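Local coordinates for DPS Protein (Brevibacillus brevis, PDB 1N1Q), which probably oxidises ferrous iron with hydrogen peroxide, stores it as a ferric mineral inside a hollow dodecamer, and shields DNA from oxidative damage, at residues V17-V22 / E81-E86. Residues are numbered along the deposited sequence; the frame is centred on the assembly and turned at random.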
loop_
_atom_site.group_PDB
_atom_site.type_symbol
_atom_site.label_atom_id
_atom_site.label_comp_id
_atom_site.label_asym_id
_atom_site.label_seq_id
_atom_site.Cartn_x
_atom_site.Cartn_y
_atom_site.Cartn_z
ATOM N N VAL A 17 13.041 -26.673 -1.898
ATOM C CA VAL A 17 12.861 -25.235 -2.046
ATOM C C VAL A 17 13.126 -24.952 -3.519
ATOM O O VAL A 17 12.366 -24.241 -4.168
ATOM C CB VAL A 17 13.877 -24.426 -1.192
ATOM C CG1 VAL A 17 13.880 -22.964 -1.636
ATOM C CG2 VAL A 17 13.509 -24.510 0.289
ATOM N N ALA A 18 14.198 -25.544 -4.045
ATOM C CA ALA A 18 14.565 -25.351 -5.441
ATOM C C ALA A 18 13.476 -25.897 -6.364
ATOM O O ALA A 18 13.111 -25.253 -7.352
ATOM C CB ALA A 18 15.897 -26.040 -5.734
ATOM N N ASN A 19 12.958 -27.081 -6.036
ATOM C CA ASN A 19 11.914 -27.700 -6.848
ATOM C C ASN A 19 10.668 -26.833 -6.923
ATOM O O ASN A 19 10.112 -26.632 -8.003
ATOM C CB ASN A 19 11.532 -29.078 -6.300
ATOM C CG ASN A 19 12.496 -30.162 -6.726
ATOM O OD1 ASN A 19 13.156 -30.040 -7.752
ATOM N ND2 ASN A 19 12.564 -31.242 -5.954
ATOM N N TRP A 20 10.225 -26.326 -5.777
ATOM C CA TRP A 20 9.031 -25.498 -5.744
ATOM C C TRP A 20 9.218 -24.116 -6.345
ATOM O O TRP A 20 8.251 -23.506 -6.811
ATOM C CB TRP A 20 8.482 -25.417 -4.316
ATOM C CG TRP A 20 7.769 -26.679 -3.947
ATOM C CD1 TRP A 20 8.216 -27.672 -3.119
ATOM C CD2 TRP A 20 6.524 -27.136 -4.485
ATOM N NE1 TRP A 20 7.326 -28.723 -3.115
ATOM C CE2 TRP A 20 6.280 -28.421 -3.947
ATOM C CE3 TRP A 20 5.592 -26.586 -5.378
ATOM C CZ2 TRP A 20 5.143 -29.165 -4.270
ATOM C CZ3 TRP A 20 4.459 -27.325 -5.701
ATOM C CH2 TRP A 20 4.246 -28.603 -5.149
ATOM N N VAL A 21 10.448 -23.617 -6.337
ATOM C CA VAL A 21 10.717 -22.317 -6.950
ATOM C C VAL A 21 10.566 -22.526 -8.456
ATOM O O VAL A 21 10.017 -21.686 -9.159
ATOM C CB VAL A 21 12.145 -21.814 -6.628
ATOM C CG1 VAL A 21 12.422 -20.488 -7.350
ATOM C CG2 VAL A 21 12.291 -21.626 -5.146
ATOM N N VAL A 22 11.047 -23.664 -8.942
ATOM C CA VAL A 22 10.919 -23.991 -10.361
ATOM C C VAL A 22 9.434 -24.195 -10.700
ATOM O O VAL A 22 8.927 -23.644 -11.683
ATOM C CB VAL A 22 11.699 -25.290 -10.720
ATOM C CG1 VAL A 22 11.258 -25.810 -12.089
ATOM C CG2 VAL A 22 13.198 -25.013 -10.721
ATOM N N GLU A 81 19.934 -26.885 -8.343
ATOM C CA GLU A 81 19.579 -27.967 -7.434
ATOM C C GLU A 81 18.274 -28.707 -7.701
ATOM O O GLU A 81 18.113 -29.843 -7.264
ATOM C CB GLU A 81 19.571 -27.435 -5.998
ATOM C CG GLU A 81 20.911 -26.892 -5.519
ATOM C CD GLU A 81 22.028 -27.910 -5.646
ATOM O OE1 GLU A 81 21.767 -29.100 -5.400
ATOM O OE2 GLU A 81 23.168 -27.523 -5.982
ATOM N N ALA A 82 17.346 -28.076 -8.411
ATOM C CA ALA A 82 16.057 -28.709 -8.688
ATOM C C ALA A 82 16.156 -29.962 -9.554
ATOM O O ALA A 82 16.985 -30.041 -10.465
ATOM C CB ALA A 82 15.117 -27.708 -9.354
ATOM N N SER A 83 15.301 -30.940 -9.261
ATOM C CA SER A 83 15.252 -32.176 -10.029
ATOM C C SER A 83 14.110 -32.025 -11.028
ATOM O O SER A 83 13.967 -32.811 -11.965
ATOM C CB SER A 83 15.000 -33.382 -9.115
ATOM O OG SER A 83 13.831 -33.212 -8.347
ATOM N N ILE A 84 13.300 -30.992 -10.817
ATOM C CA ILE A 84 12.174 -30.702 -11.695
ATOM C C ILE A 84 12.626 -29.899 -12.932
ATOM O O ILE A 84 13.365 -28.927 -12.800
ATOM C CB ILE A 84 11.085 -29.906 -10.930
ATOM C CG1 ILE A 84 10.651 -30.699 -9.691
ATOM C CG2 ILE A 84 9.925 -29.583 -11.866
ATOM C CD1 ILE A 84 9.174 -30.903 -9.543
ATOM N N LYS A 85 12.199 -30.317 -14.130
ATOM C CA LYS A 85 12.549 -29.629 -15.386
ATOM C C LYS A 85 11.528 -28.526 -15.689
ATOM O O LYS A 85 10.382 -28.605 -15.255
ATOM C CB LYS A 85 12.576 -30.612 -16.572
ATOM C CG LYS A 85 13.516 -31.798 -16.425
ATOM C CD LYS A 85 14.968 -31.384 -16.271
ATOM C CE LYS A 85 15.881 -32.591 -16.463
ATOM N NZ LYS A 85 17.287 -32.328 -16.037
ATOM N N GLU A 86 11.948 -27.513 -16.444
ATOM C CA GLU A 86 11.073 -26.399 -16.796
ATOM C C GLU A 86 10.203 -26.801 -17.976
ATOM O O GLU A 86 10.510 -27.766 -18.677
ATOM C CB GLU A 86 11.917 -25.163 -17.129
ATOM C CG GLU A 86 12.866 -24.792 -15.993
ATOM C CD GLU A 86 13.140 -23.306 -15.915
ATOM O OE1 GLU A 86 14.079 -22.827 -16.582
ATOM O OE2 GLU A 86 12.398 -22.617 -15.185
HETATM O O HOH W 1 9.962 -23.340 -14.362
#
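The long connection between the second and third bundle helices of this Dps subunit crosses helix 4-33 here, and Asn-19 ties it down by gripping Ser-83 and Ile-84 just after helix 75-81 ends. Asn-19 OD1 accepts two backbone bonds: Ser-83 N approaches in the carbonyl plane at 2.8 Å, whereas Ile-84 N, 3.2 Å from OD1, sits 37° above that plane. CG of Asn-19 lies anti to its own carbonyl carbon (chi1 -81°), which swings the amide across to these two N-H groups. ND2 bonds to Gln-16 and only weakly to Ser-83 OG, whose stronger partner is Glu-110 on helix 93-120. Ile-84 CG1 packs against the amide, 3.5 Å from Asn-19 CG. One helical turn further on, Val-22 spreads its two methyls: CG2 touches Ala-82 CB at 3.6 Å, and CG1 meets Ile-84 CG2 at 4.0 Å. Ala-18 CB completes the apolar patch, 4.1 Å from Ala-82 CB. A water donates to both Val-22 O and Glu-86 OE2, and the Glu-86 carboxylate also accepts backbone bonds from Leu-75 and Ala-76 of a second subunit. A short helix and loop strapped over the four-helix bundle in this way are characteristic of the Dps fold.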